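Local coordinates for ribose-phosphate pyrophosphokinase (Mycobacterium smegmatis, PDB 5MP7), which probably transfers the pyrophosphoryl group of ATP to the 1-hydroxyl of ribose 5-phosphate, making PRPP for nucleotide biosynthesis with magnesium as cofactor, at residues Glu77-Ile82 with Asp122-Ala127; Asp171-Ser176 with Pro196-His201; Gly223-Leu228 with Ala251-Ile256; Ala257-Val262 with Thr282-Ile287. All blocks are in the same frame, centred on the assembly; numbering follows the deposited sequence.

Interaction 1: Glu77-Ile82 with Asp122-Ala127; sequences EQLIMI and DLLKTA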
loop_
_atom_site.group_PDB
_atom_site.type_symbol
_atom_site.label_atom_id
_atom_site.label_comp_id
_atom_site.label_asym_id
_atom_site.label_seq_id
_atom_site.Cartn_x
_atom_site.Cartn_y
_atom_site.Cartn_z
ATOM N N GLU A 77 -35.071 -35.503 7.904
ATOM C CA GLU A 77 -34.781 -36.473 6.869
ATOM C C GLU A 77 -35.969 -37.390 6.613
ATOM O O GLU A 77 -36.280 -37.683 5.474
ATOM C CB GLU A 77 -33.505 -37.277 7.196
ATOM C CG GLU A 77 -33.173 -38.343 6.150
ATOM C CD GLU A 77 -31.766 -38.958 6.293
ATOM O OE1 GLU A 77 -31.564 -39.909 7.114
ATOM O OE2 GLU A 77 -30.855 -38.514 5.537
ATOM N N GLN A 78 -36.612 -37.863 7.675
ATOM C CA GLN A 78 -37.796 -38.698 7.549
ATOM C C GLN A 78 -38.945 -37.960 6.876
ATOM O O GLN A 78 -39.591 -38.512 5.990
ATOM C CB GLN A 78 -38.220 -39.219 8.920
ATOM C CG GLN A 78 -39.354 -40.218 8.863
ATOM C CD GLN A 78 -39.470 -41.027 10.127
ATOM O OE1 GLN A 78 -39.339 -40.478 11.203
ATOM N NE2 GLN A 78 -39.647 -42.332 10.006
ATOM N N LEU A 79 -39.196 -36.711 7.268
ATOM C CA LEU A 79 -40.245 -35.914 6.620
ATOM C C LEU A 79 -39.966 -35.667 5.148
ATOM O O LEU A 79 -40.899 -35.718 4.347
ATOM C CB LEU A 79 -40.434 -34.554 7.297
ATOM C CG LEU A 79 -40.907 -34.603 8.743
ATOM C CD1 LEU A 79 -40.775 -33.234 9.369
ATOM C CD2 LEU A 79 -42.323 -35.109 8.841
ATOM N N ILE A 80 -38.708 -35.412 4.804
ATOM C CA ILE A 80 -38.305 -35.198 3.403
ATOM C C ILE A 80 -38.507 -36.474 2.556
ATOM O O ILE A 80 -39.026 -36.399 1.467
ATOM C CB ILE A 80 -36.885 -34.661 3.317
ATOM C CG1 ILE A 80 -36.895 -33.206 3.732
ATOM C CG2 ILE A 80 -36.322 -34.716 1.921
ATOM C CD1 ILE A 80 -35.533 -32.711 4.204
ATOM N N MET A 81 -38.155 -37.634 3.098
ATOM C CA MET A 81 -38.388 -38.904 2.427
ATOM C C MET A 81 -39.862 -39.182 2.222
ATOM O O MET A 81 -40.263 -39.711 1.189
ATOM C CB MET A 81 -37.777 -40.070 3.224
ATOM C CG MET A 81 -36.281 -40.187 3.013
ATOM S SD MET A 81 -35.376 -41.269 4.154
ATOM C CE MET A 81 -35.747 -42.851 3.456
ATOM N N ILE A 82 -40.671 -38.879 3.218
ATOM C CA ILE A 82 -42.110 -39.059 3.090
ATOM C C ILE A 82 -42.722 -38.129 2.012
ATOM O O ILE A 82 -43.555 -38.585 1.247
ATOM C CB ILE A 82 -42.797 -38.915 4.464
ATOM C CG1 ILE A 82 -42.419 -40.102 5.334
ATOM C CG2 ILE A 82 -44.319 -38.862 4.330
ATOM C CD1 ILE A 82 -42.599 -39.861 6.793
ATOM N N ASP A 122 -48.555 -34.217 13.637
ATOM C CA ASP A 122 -49.155 -33.359 12.623
ATOM C C ASP A 122 -48.232 -33.143 11.438
ATOM O O ASP A 122 -48.691 -33.121 10.303
ATOM C CB ASP A 122 -49.500 -31.999 13.188
ATOM C CG ASP A 122 -50.637 -32.043 14.234
ATOM O OD1 ASP A 122 -51.436 -33.016 14.211
ATOM O OD2 ASP A 122 -50.740 -31.078 15.064
ATOM N N LEU A 123 -46.945 -32.955 11.705
ATOM C CA LEU A 123 -45.974 -32.830 10.650
ATOM C C LEU A 123 -45.846 -34.112 9.816
ATOM O O LEU A 123 -45.754 -34.036 8.612
ATOM C CB LEU A 123 -44.606 -32.467 11.230
ATOM C CG LEU A 123 -44.456 -31.217 12.073
ATOM C CD1 LEU A 123 -43.000 -31.050 12.401
ATOM C CD2 LEU A 123 -45.018 -29.972 11.435
ATOM N N LEU A 124 -45.834 -35.279 10.446
ATOM C CA LEU A 124 -45.818 -36.547 9.711
ATOM C C LEU A 124 -47.049 -36.710 8.839
ATOM O O LEU A 124 -46.947 -37.232 7.735
ATOM C CB LEU A 124 -45.710 -37.753 10.658
ATOM C CG LEU A 124 -44.357 -37.920 11.365
ATOM C CD1 LEU A 124 -44.452 -38.773 12.635
ATOM C CD2 LEU A 124 -43.344 -38.547 10.429
ATOM N N LYS A 125 -48.218 -36.301 9.349
ATOM C CA LYS A 125 -49.456 -36.318 8.565
ATOM C C LYS A 125 -49.407 -35.376 7.351
ATOM O O LYS A 125 -49.797 -35.760 6.258
ATOM C CB LYS A 125 -50.652 -35.895 9.443
ATOM C CG LYS A 125 -52.031 -36.007 8.806
ATOM C CD LYS A 125 -52.338 -37.467 8.586
ATOM C CE LYS A 125 -53.653 -37.719 7.863
ATOM N NZ LYS A 125 -53.638 -39.159 7.421
ATOM N N THR A 126 -48.954 -34.152 7.566
ATOM C CA THR A 126 -48.802 -33.190 6.520
ATOM C C THR A 126 -47.786 -33.639 5.430
ATOM O O THR A 126 -47.998 -33.405 4.242
ATOM C CB THR A 126 -48.311 -31.880 7.129
ATOM O OG1 THR A 126 -49.257 -31.406 8.083
ATOM C CG2 THR A 126 -48.120 -30.803 6.076
ATOM N N ALA A 127 -46.683 -34.265 5.834
ATOM C CA ALA A 127 -45.707 -34.796 4.888
ATOM C C ALA A 127 -46.279 -35.868 3.979
ATOM O O ALA A 127 -45.777 -36.071 2.884
ATOM C CB ALA A 127 -44.496 -35.324 5.628
#

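Interaction 2: Asp171-Ser176 with Pro196-His201; sequences DMVVVS and PLAFIH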
loop_
_atom_site.group_PDB
_atom_site.type_symbol
_atom_site.label_atom_id
_atom_site.label_comp_id
_atom_site.label_asym_id
_atom_site.label_seq_id
_atom_site.Cartn_x
_atom_site.Cartn_y
_atom_site.Cartn_z
ATOM N N ASP A 171 -35.718 -63.860 44.217
ATOM C CA ASP A 171 -36.857 -63.324 44.951
ATOM C C ASP A 171 -37.016 -61.854 44.505
ATOM O O ASP A 171 -36.263 -60.980 44.943
ATOM C CB ASP A 171 -36.567 -63.448 46.457
ATOM C CG ASP A 171 -37.768 -63.124 47.341
ATOM O OD1 ASP A 171 -38.744 -63.861 47.169
ATOM O OD2 ASP A 171 -37.731 -62.220 48.218
ATOM N N MET A 172 -37.978 -61.603 43.616
ATOM C CA MET A 172 -38.052 -60.335 42.882
ATOM C C MET A 172 -39.050 -59.302 43.442
ATOM O O MET A 172 -40.091 -59.654 43.933
ATOM C CB MET A 172 -38.368 -60.618 41.408
ATOM C CG MET A 172 -37.227 -61.323 40.660
ATOM S SD MET A 172 -37.523 -61.525 38.873
ATOM C CE MET A 172 -38.693 -62.887 38.826
ATOM N N VAL A 173 -38.693 -58.028 43.341
ATOM C CA VAL A 173 -39.647 -56.954 43.481
ATOM C C VAL A 173 -39.458 -56.009 42.262
ATOM O O VAL A 173 -38.324 -55.720 41.843
ATOM C CB VAL A 173 -39.518 -56.244 44.865
ATOM C CG1 VAL A 173 -38.202 -55.506 45.002
ATOM C CG2 VAL A 173 -40.641 -55.246 45.101
ATOM N N VAL A 174 -40.565 -55.592 41.630
ATOM C CA VAL A 174 -40.493 -54.648 40.520
ATOM C C VAL A 174 -40.531 -53.270 41.130
ATOM O O VAL A 174 -41.367 -53.007 41.970
ATOM C CB VAL A 174 -41.620 -54.864 39.513
ATOM C CG1 VAL A 174 -41.490 -53.899 38.371
ATOM C CG2 VAL A 174 -41.543 -56.248 38.928
ATOM N N VAL A 175 -39.619 -52.396 40.731
ATOM C CA VAL A 175 -39.523 -51.038 41.294
ATOM C C VAL A 175 -39.638 -49.996 40.193
ATOM O O VAL A 175 -38.928 -50.056 39.185
ATOM C CB VAL A 175 -38.199 -50.827 42.016
ATOM C CG1 VAL A 175 -38.159 -49.468 42.683
ATOM C CG2 VAL A 175 -37.992 -51.921 43.045
ATOM N N SER A 176 -40.511 -49.026 40.392
ATOM C CA SER A 176 -40.609 -47.894 39.487
ATOM C C SER A 176 -39.766 -46.728 40.015
ATOM O O SER A 176 -39.867 -46.354 41.170
ATOM C CB SER A 176 -42.053 -47.456 39.357
ATOM O OG SER A 176 -42.146 -46.449 38.361
ATOM N N PRO A 196 -44.180 -58.653 44.157
ATOM C CA PRO A 196 -44.485 -57.353 44.741
ATOM C C PRO A 196 -43.940 -56.152 43.980
ATOM O O PRO A 196 -43.083 -56.288 43.093
ATOM C CB PRO A 196 -43.865 -57.407 46.160
ATOM C CG PRO A 196 -43.137 -58.673 46.256
ATOM C CD PRO A 196 -43.463 -59.538 45.076
ATOM N N LEU A 197 -44.381 -54.984 44.417
ATOM C CA LEU A 197 -44.161 -53.743 43.733
ATOM C C LEU A 197 -43.667 -52.681 44.684
ATOM O O LEU A 197 -44.071 -52.633 45.818
ATOM C CB LEU A 197 -45.483 -53.321 43.111
ATOM C CG LEU A 197 -45.532 -52.147 42.135
ATOM C CD1 LEU A 197 -44.579 -52.350 40.977
ATOM C CD2 LEU A 197 -46.950 -52.037 41.605
ATOM N N ALA A 198 -42.783 -51.824 44.218
ATOM C CA ALA A 198 -42.297 -50.660 44.988
ATOM C C ALA A 198 -41.985 -49.497 44.061
ATOM O O ALA A 198 -41.854 -49.678 42.851
ATOM C CB ALA A 198 -41.063 -51.026 45.778
ATOM N N PHE A 199 -41.877 -48.293 44.615
ATOM C CA PHE A 199 -41.485 -47.150 43.811
ATOM C C PHE A 199 -40.851 -46.049 44.631
ATOM O O PHE A 199 -41.013 -46.020 45.826
ATOM C CB PHE A 199 -42.689 -46.608 43.044
ATOM C CG PHE A 199 -43.583 -45.772 43.875
ATOM C CD1 PHE A 199 -44.480 -46.353 44.734
ATOM C CD2 PHE A 199 -43.490 -44.379 43.820
ATOM C CE1 PHE A 199 -45.291 -45.567 45.540
ATOM C CE2 PHE A 199 -44.295 -43.582 44.610
ATOM C CZ PHE A 199 -45.192 -44.179 45.481
ATOM N N ILE A 200 -40.152 -45.149 43.960
ATOM C CA ILE A 200 -39.501 -44.048 44.597
ATOM C C ILE A 200 -40.418 -42.834 44.633
ATOM O O ILE A 200 -40.776 -42.308 43.596
ATOM C CB ILE A 200 -38.235 -43.642 43.856
ATOM C CG1 ILE A 200 -37.098 -44.597 44.225
ATOM C CG2 ILE A 200 -37.536 -42.441 44.495
ATOM C CD1 ILE A 200 -36.970 -46.023 43.772
ATOM N N HIS A 201 -40.719 -42.367 45.840
ATOM C CA HIS A 201 -41.521 -41.191 46.061
ATOM C C HIS A 201 -40.593 -39.999 46.195
ATOM O O HIS A 201 -39.717 -40.006 47.053
ATOM C CB HIS A 201 -42.348 -41.409 47.339
ATOM C CG HIS A 201 -43.134 -40.213 47.796
ATOM N ND1 HIS A 201 -43.627 -40.102 49.075
ATOM C CD2 HIS A 201 -43.525 -39.090 47.146
ATOM C CE1 HIS A 201 -44.278 -38.958 49.195
ATOM N NE2 HIS A 201 -44.227 -38.324 48.039
#

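Interaction 3: Gly223-Leu228 with Ala251-Ile256; sequences GKTCIL and AKDVII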
loop_
_atom_site.group_PDB
_atom_site.type_symbol
_atom_site.label_atom_id
_atom_site.label_comp_id
_atom_site.label_asym_id
_atom_site.label_seq_id
_atom_site.Cartn_x
_atom_site.Cartn_y
_atom_site.Cartn_z
ATOM N N GLY A 223 -33.391 -57.351 51.125
ATOM C CA GLY A 223 -33.009 -58.697 50.724
ATOM C C GLY A 223 -33.543 -59.187 49.389
ATOM O O GLY A 223 -33.428 -60.370 49.068
ATOM N N LYS A 224 -34.123 -58.306 48.586
ATOM C CA LYS A 224 -34.774 -58.739 47.342
ATOM C C LYS A 224 -33.972 -58.322 46.134
ATOM O O LYS A 224 -33.185 -57.373 46.204
ATOM C CB LYS A 224 -36.173 -58.135 47.232
ATOM C CG LYS A 224 -37.089 -58.400 48.424
ATOM C CD LYS A 224 -38.079 -59.469 48.105
ATOM C CE LYS A 224 -39.119 -59.668 49.155
ATOM N NZ LYS A 224 -40.294 -60.358 48.568
ATOM N N THR A 225 -34.193 -59.029 45.031
ATOM C CA THR A 225 -33.623 -58.665 43.726
ATOM C C THR A 225 -34.553 -57.683 43.053
ATOM O O THR A 225 -35.638 -58.055 42.627
ATOM C CB THR A 225 -33.450 -59.918 42.860
ATOM O OG1 THR A 225 -32.560 -60.813 43.538
ATOM C CG2 THR A 225 -32.855 -59.581 41.503
ATOM N N CYS A 226 -34.133 -56.428 42.955
ATOM C CA CYS A 226 -34.958 -55.361 42.382
ATOM C C CYS A 226 -34.841 -55.255 40.865
ATOM O O CYS A 226 -33.754 -55.137 40.366
ATOM C CB CYS A 226 -34.547 -54.031 42.961
ATOM S SG CYS A 226 -34.883 -53.988 44.720
ATOM N N ILE A 227 -35.981 -55.246 40.171
ATOM C CA ILE A 227 -36.057 -54.958 38.763
ATOM C C ILE A 227 -36.513 -53.503 38.623
ATOM O O ILE A 227 -37.696 -53.208 38.770
ATOM C CB ILE A 227 -37.089 -55.851 38.048
ATOM C CG1 ILE A 227 -37.010 -57.315 38.496
ATOM C CG2 ILE A 227 -36.923 -55.756 36.547
ATOM C CD1 ILE A 227 -35.697 -58.017 38.248
ATOM N N LEU A 228 -35.571 -52.608 38.349
ATOM C CA LEU A 228 -35.845 -51.197 38.152
ATOM C C LEU A 228 -36.225 -50.981 36.709
ATOM O O LEU A 228 -35.419 -51.186 35.805
ATOM C CB LEU A 228 -34.595 -50.405 38.427
ATOM C CG LEU A 228 -34.573 -48.958 38.848
ATOM C CD1 LEU A 228 -35.752 -48.585 39.706
ATOM C CD2 LEU A 228 -33.257 -48.714 39.566
ATOM N N ALA A 251 -31.355 -53.837 49.504
ATOM C CA ALA A 251 -31.613 -54.703 48.363
ATOM C C ALA A 251 -30.418 -55.613 48.135
ATOM O O ALA A 251 -29.284 -55.176 48.230
ATOM C CB ALA A 251 -31.875 -53.874 47.117
ATOM N N LYS A 252 -30.677 -56.868 47.827
ATOM C CA LYS A 252 -29.606 -57.784 47.489
ATOM C C LYS A 252 -28.944 -57.412 46.166
ATOM O O LYS A 252 -27.742 -57.409 46.048
ATOM C CB LYS A 252 -30.150 -59.194 47.369
ATOM C CG LYS A 252 -29.075 -60.252 47.285
ATOM C CD LYS A 252 -29.646 -61.613 46.816
ATOM C CE LYS A 252 -29.144 -61.975 45.417
ATOM N NZ LYS A 252 -28.586 -63.355 45.357
ATOM N N ASP A 253 -29.767 -57.123 45.179
ATOM C CA ASP A 253 -29.375 -56.962 43.776
ATOM C C ASP A 253 -30.267 -55.911 43.128
ATOM O O ASP A 253 -31.434 -55.772 43.531
ATOM C CB ASP A 253 -29.628 -58.293 43.048
ATOM C CG ASP A 253 -28.360 -58.998 42.597
ATOM O OD1 ASP A 253 -27.275 -58.380 42.584
ATOM O OD2 ASP A 253 -28.450 -60.191 42.213
ATOM N N VAL A 254 -29.747 -55.211 42.122
ATOM C CA VAL A 254 -30.565 -54.359 41.265
ATOM C C VAL A 254 -30.330 -54.623 39.778
ATOM O O VAL A 254 -29.208 -54.557 39.323
ATOM C CB VAL A 254 -30.337 -52.859 41.508
ATOM C CG1 VAL A 254 -31.290 -52.049 40.627
ATOM C CG2 VAL A 254 -30.605 -52.516 42.960
ATOM N N ILE A 255 -31.415 -54.853 39.035
ATOM C CA ILE A 255 -31.386 -54.987 37.611
ATOM C C ILE A 255 -32.154 -53.827 36.975
ATOM O O ILE A 255 -33.292 -53.569 37.335
ATOM C CB ILE A 255 -31.992 -56.305 37.205
ATOM C CG1 ILE A 255 -31.092 -57.418 37.708
ATOM C CG2 ILE A 255 -32.120 -56.407 35.687
ATOM C CD1 ILE A 255 -31.807 -58.746 37.786
ATOM N N ILE A 256 -31.522 -53.174 35.991
ATOM C CA ILE A 256 -32.118 -52.083 35.236
ATOM C C ILE A 256 -32.583 -52.564 33.864
ATOM O O ILE A 256 -31.851 -53.200 33.156
ATOM C CB ILE A 256 -31.146 -50.939 35.044
ATOM C CG1 ILE A 256 -30.701 -50.455 36.414
ATOM C CG2 ILE A 256 -31.836 -49.801 34.305
ATOM C CD1 ILE A 256 -29.708 -49.316 36.390
#

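Interaction 4: Ala257-Val262 with Thr282-Ile287; sequences AATHGV and TNTLPI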
loop_
_atom_site.group_PDB
_atom_site.type_symbol
_atom_site.label_atom_id
_atom_site.label_comp_id
_atom_site.label_asym_id
_atom_site.label_seq_id
_atom_site.Cartn_x
_atom_site.Cartn_y
_atom_site.Cartn_z
ATOM N N ALA A 257 -33.841 -52.293 33.535
ATOM C CA ALA A 257 -34.413 -52.659 32.254
ATOM C C ALA A 257 -35.185 -51.472 31.660
ATOM O O ALA A 257 -35.989 -50.862 32.323
ATOM C CB ALA A 257 -35.306 -53.848 32.405
ATOM N N ALA A 258 -34.884 -51.125 30.427
ATOM C CA ALA A 258 -35.540 -50.032 29.731
ATOM C C ALA A 258 -35.579 -50.321 28.253
ATOM O O ALA A 258 -34.708 -51.004 27.740
ATOM C CB ALA A 258 -34.802 -48.728 29.962
ATOM N N THR A 259 -36.586 -49.814 27.557
ATOM C CA THR A 259 -36.646 -50.014 26.132
ATOM C C THR A 259 -35.625 -49.184 25.397
ATOM O O THR A 259 -34.916 -49.712 24.543
ATOM C CB THR A 259 -38.027 -49.689 25.617
ATOM O OG1 THR A 259 -38.945 -50.560 26.272
ATOM C CG2 THR A 259 -38.137 -49.941 24.159
ATOM N N HIS A 260 -35.558 -47.899 25.683
ATOM C CA HIS A 260 -34.739 -47.015 24.883
ATOM C C HIS A 260 -33.474 -46.601 25.593
ATOM O O HIS A 260 -33.541 -46.009 26.662
ATOM C CB HIS A 260 -35.523 -45.747 24.543
ATOM C CG HIS A 260 -36.854 -46.020 23.938
ATOM N ND1 HIS A 260 -36.993 -46.517 22.661
ATOM C CD2 HIS A 260 -38.105 -45.857 24.428
ATOM C CE1 HIS A 260 -38.279 -46.659 22.389
ATOM N NE2 HIS A 260 -38.975 -46.268 23.449
ATOM N N GLY A 261 -32.334 -46.897 24.987
ATOM C CA GLY A 261 -31.061 -46.511 25.510
ATOM C C GLY A 261 -30.665 -45.277 24.757
ATOM O O GLY A 261 -30.131 -45.382 23.680
ATOM N N VAL A 262 -30.919 -44.112 25.335
ATOM C CA VAL A 262 -30.486 -42.843 24.759
ATOM C C VAL A 262 -29.057 -42.669 25.202
ATOM O O VAL A 262 -28.201 -42.299 24.422
ATOM C CB VAL A 262 -31.339 -41.672 25.254
ATOM C CG1 VAL A 262 -30.894 -40.363 24.631
ATOM C CG2 VAL A 262 -32.830 -41.923 24.984
ATOM N N THR A 282 -33.015 -52.262 24.521
ATOM C CA THR A 282 -33.209 -52.720 23.148
ATOM C C THR A 282 -32.413 -51.823 22.268
ATOM O O THR A 282 -31.873 -50.809 22.709
ATOM C CB THR A 282 -34.687 -52.696 22.667
ATOM O OG1 THR A 282 -35.108 -51.327 22.445
ATOM C CG2 THR A 282 -35.573 -53.355 23.676
ATOM N N ASN A 283 -32.404 -52.147 20.993
ATOM C CA ASN A 283 -31.675 -51.321 20.027
ATOM C C ASN A 283 -32.571 -50.388 19.195
ATOM O O ASN A 283 -32.387 -50.269 17.985
ATOM C CB ASN A 283 -30.776 -52.216 19.140
ATOM C CG ASN A 283 -31.564 -53.068 18.184
ATOM O OD1 ASN A 283 -32.702 -53.445 18.452
ATOM N ND2 ASN A 283 -30.968 -53.385 17.081
ATOM N N THR A 284 -33.566 -49.771 19.820
ATOM C CA THR A 284 -34.405 -48.808 19.114
ATOM C C THR A 284 -33.565 -47.629 18.692
ATOM O O THR A 284 -33.861 -47.006 17.709
ATOM C CB THR A 284 -35.566 -48.285 19.984
ATOM O OG1 THR A 284 -35.094 -47.990 21.295
ATOM C CG2 THR A 284 -36.710 -49.297 20.059
ATOM N N LEU A 285 -32.539 -47.344 19.467
ATOM C CA LEU A 285 -31.517 -46.367 19.178
ATOM C C LEU A 285 -30.213 -47.082 18.991
ATOM O O LEU A 285 -30.044 -48.170 19.530
ATOM C CB LEU A 285 -31.362 -45.411 20.354
ATOM C CG LEU A 285 -32.604 -44.526 20.469
ATOM C CD1 LEU A 285 -32.835 -44.049 21.874
ATOM C CD2 LEU A 285 -32.527 -43.315 19.543
ATOM N N PRO A 286 -29.282 -46.499 18.209
ATOM C CA PRO A 286 -28.034 -47.226 17.953
ATOM C C PRO A 286 -27.164 -47.143 19.203
ATOM O O PRO A 286 -26.966 -46.068 19.738
ATOM C CB PRO A 286 -27.400 -46.465 16.790
ATOM C CG PRO A 286 -27.969 -45.116 16.886
ATOM C CD PRO A 286 -29.322 -45.212 17.502
ATOM N N ILE A 287 -26.681 -48.279 19.677
ATOM C CA ILE A 287 -25.843 -48.303 20.852
ATOM C C ILE A 287 -24.404 -48.370 20.364
ATOM O O ILE A 287 -23.897 -49.458 20.118
ATOM C CB ILE A 287 -26.144 -49.529 21.743
ATOM C CG1 ILE A 287 -27.664 -49.740 21.943
ATOM C CG2 ILE A 287 -25.420 -49.368 23.070
ATOM C CD1 ILE A 287 -28.383 -48.654 22.725
#

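Interaction 1: Glu77-Ile82 with Asp122-Ala127
Leu-123 meets Leu-79 where two helix segments, 77-82 and 122-127, run nearly side by side: their short axes come within 9.2 Å and diverge by 25°. Leu-79 does its touching with one methyl. CG sits anti to the carbonyl carbon (chi1 -63°), and from there Leu-79 CD2 extends over the backbone of the partner helix, 3.6 Å from Leu-123 O, with Leu-123 CB farther off. Leu-124 is next. Leu-124 CD2 touches two methyls of the facing helix, Leu-79 CD2 and Ile-82 CD1, each at 3.9 Å; the Ile-82 and Leu-124 side chains cross obliquely here. Thr-126 faces elsewhere, and its OG1 turns back to Asp-122 O, joining the helical N-H of Thr-126 on that carbonyl from the opposite face of its plane. At Ala-127 the backbones come closest, the CA atoms of Leu-79 and Ala-127 being 5.8 Å apart. The small methyl permits this: Ala-127 CB is 3.8 Å from Leu-79 O and also meets Ile-82 CG2. Ile-82 CG2 also reaches Ala-127 O at 3.5 Å. That carbonyl also accepts from Lys-86 NZ, one turn further along helix 71-87. The contact is otherwise apolar and buried, the CB of Ala-127 and that of Ile-82 each directed at the facing segment. On another side of helix 116-127, Leu-123 and Thr-126 meet their counterparts in a second subunit. Helices 71-87 and 116-127 pack together beside the parallel sheet of the N-terminal domain, Ile-82 touching Ile-93 and Ala-95 of strand 92-97.

Interaction 2: Asp171-Ser176 with Pro196-His201
Val-174 and Leu-197 pair in a parallel bridge, the first of three between strands 172-176 and 197-201; Val-175 with Ala-198 and Ser-176 with Phe-199 follow. Four backbone bonds alternate along the seam. Val-174 N donates to Pro-196 O at 3.0 Å, and Ala-198 N returns a bond to Val-174 O. Ser-176 N then gives to Ala-198 O at 2.9 Å, and Ile-200 N closes the series on Ser-176 O, meeting it nearly along the C=O axis. The buried part centres on Val-175, Ala-198 and Ile-200. With CG1 anti to the backbone N (chi1 -176°), Val-175 CG1 is set 3.8 Å from Ile-200 CD1, while Val-175 CG2 lies beside Ala-198 CB. On the other face Ser-176 CB rests 3.8 Å from Phe-199 CB, and helix 182-191 covers Val-174, Ser-176 and Leu-197. The amino end is more open to solvent. Pro-196 is exposed although Val-173 CG2 comes 3.3 Å from Pro-196 O, and partly exposed Leu-197 reaches back with CD1, 3.4 Å from Val-174 O. The Phe-199 ring leads away from the partner strand toward Val-218. The two strands and helix 182-191 form a beta-alpha-beta unit. Because the polar links across the contact are all main-chain bonds, pairing fixes the register, and the side chains that meet across it do so through carbon atoms for the most part. Ser-176 OG bonds Asp-178 O instead, so the strand end is tied to the chain just beyond it, at Asp-178, a predicted magnesium ligand, and Ile-200 lies next to the predicted active-site Lys-202.

Interaction 3: Gly223-Leu228 with Ala251-Ile256
Thr-225 and Asp-253 stand side by side, their side chains pointing the same way on one face of the sheet, with Thr-225 CG2 3.8 Å from Asp-253 CB. The same methyl also meets Ile-255 CD1, which Ile-227 CD1 approaches at 4.0 Å from a side chain lying alongside and pointing the same way. Ile-255 CD1 thus touches both Thr-225 and Ile-227; CG1 anti to the carbonyl carbon (chi1 -66°) swings it there. On the opposite face Cys-226 SG leans back to Ala-251 CB, 3.8 Å away. Further along, the Leu-228 side chain slants across that of Val-254, with Leu-228 CD2 4.0 Å from Val-254 CG1. Thr-225 OG1 bonds Glu-170 outside the pair. Beneath these groups the backbones interlock in parallel: Cys-226 N to Asp-253 O, Ile-255 N to Cys-226 O at 2.7 Å and almost straight (176°), and Leu-228 N to Ile-255 O. A weak, bent bond from Lys-252 N to Lys-224 O opens the pairing. Helix 237-248 covers Leu-228 and Ile-256, and with strands 225-230 and 253-258 makes a beta-alpha-beta crossover characteristic of the type I phosphoribosyltransferase fold; the connection between its first strand and helix holds Asp-234 to Gly-236, part of the predicted ribose 5-phosphate site.

Interaction 4: Ala257-Val262 with Thr282-Ile287
The backbones come nearest at Thr-259 and Thr-282, whose CA atoms are 5.3 Å apart, where the chain turns a corner at Thr-259, leaving strand 253-258 for the short strand 260-261. These are the carboxyl ends of the parallel strands of the sheet in the type I phosphoribosyltransferase fold, where loops gather around the predicted ribose 5-phosphate site. Thr-259 O is gripped twice by one residue: Thr-282 OG1 donates at 2.7 Å and Thr-282 N at 3.2 Å, from opposite faces of the carbonyl plane. The hydroxyl gets there by sitting between the backbone N and the carbonyl carbon (chi1 73°). Thr-259 OG1 turns instead to Asp-136. Apolar contact comes from Leu-285, whose CD1 meets Val-262 CG2 at 3.8 Å and also lies against Gly-261 O. Val-262 in turn touches Asp-234 of the predicted substrate loop. The His-260 ring is fixed from several directions. Thr-259 CG2 lies over the centre of the His-260 ring, 3.7 Å above its plane, Phe-99 makes an edge-to-face contact, and NE2 bonds Asp-136 O. At the ring's edge, close to its plane, His-260 ND1 shares a hydrogen bond of 2.8 Å with Thr-284 OG1.

Overall arrangement
Interaction 1 belongs to the N-terminal domain and lies away from the annotated sites; interactions 2, 3 and 4 build up the C-terminal one. Interactions 2 and 3 are neighbours in one sheet, centres about 9 Å apart, joined where strand 172-176 pairs with strand 225-230: Val-175 N lies 2.9 Å from Ile-227 O. Strand 253-258 carries interaction 3 on to interaction 4, with Leu-228 O 3.0 Å from Ala-257 N. Interaction 4 sits near the chain's centre and next to the predicted ribose 5-phosphate residues. The nearest atoms of interactions 1 and 4 are about 11 Å apart. The centres of interactions 1 and 3 are about 42 Å apart, on opposite sides of the chain's centre.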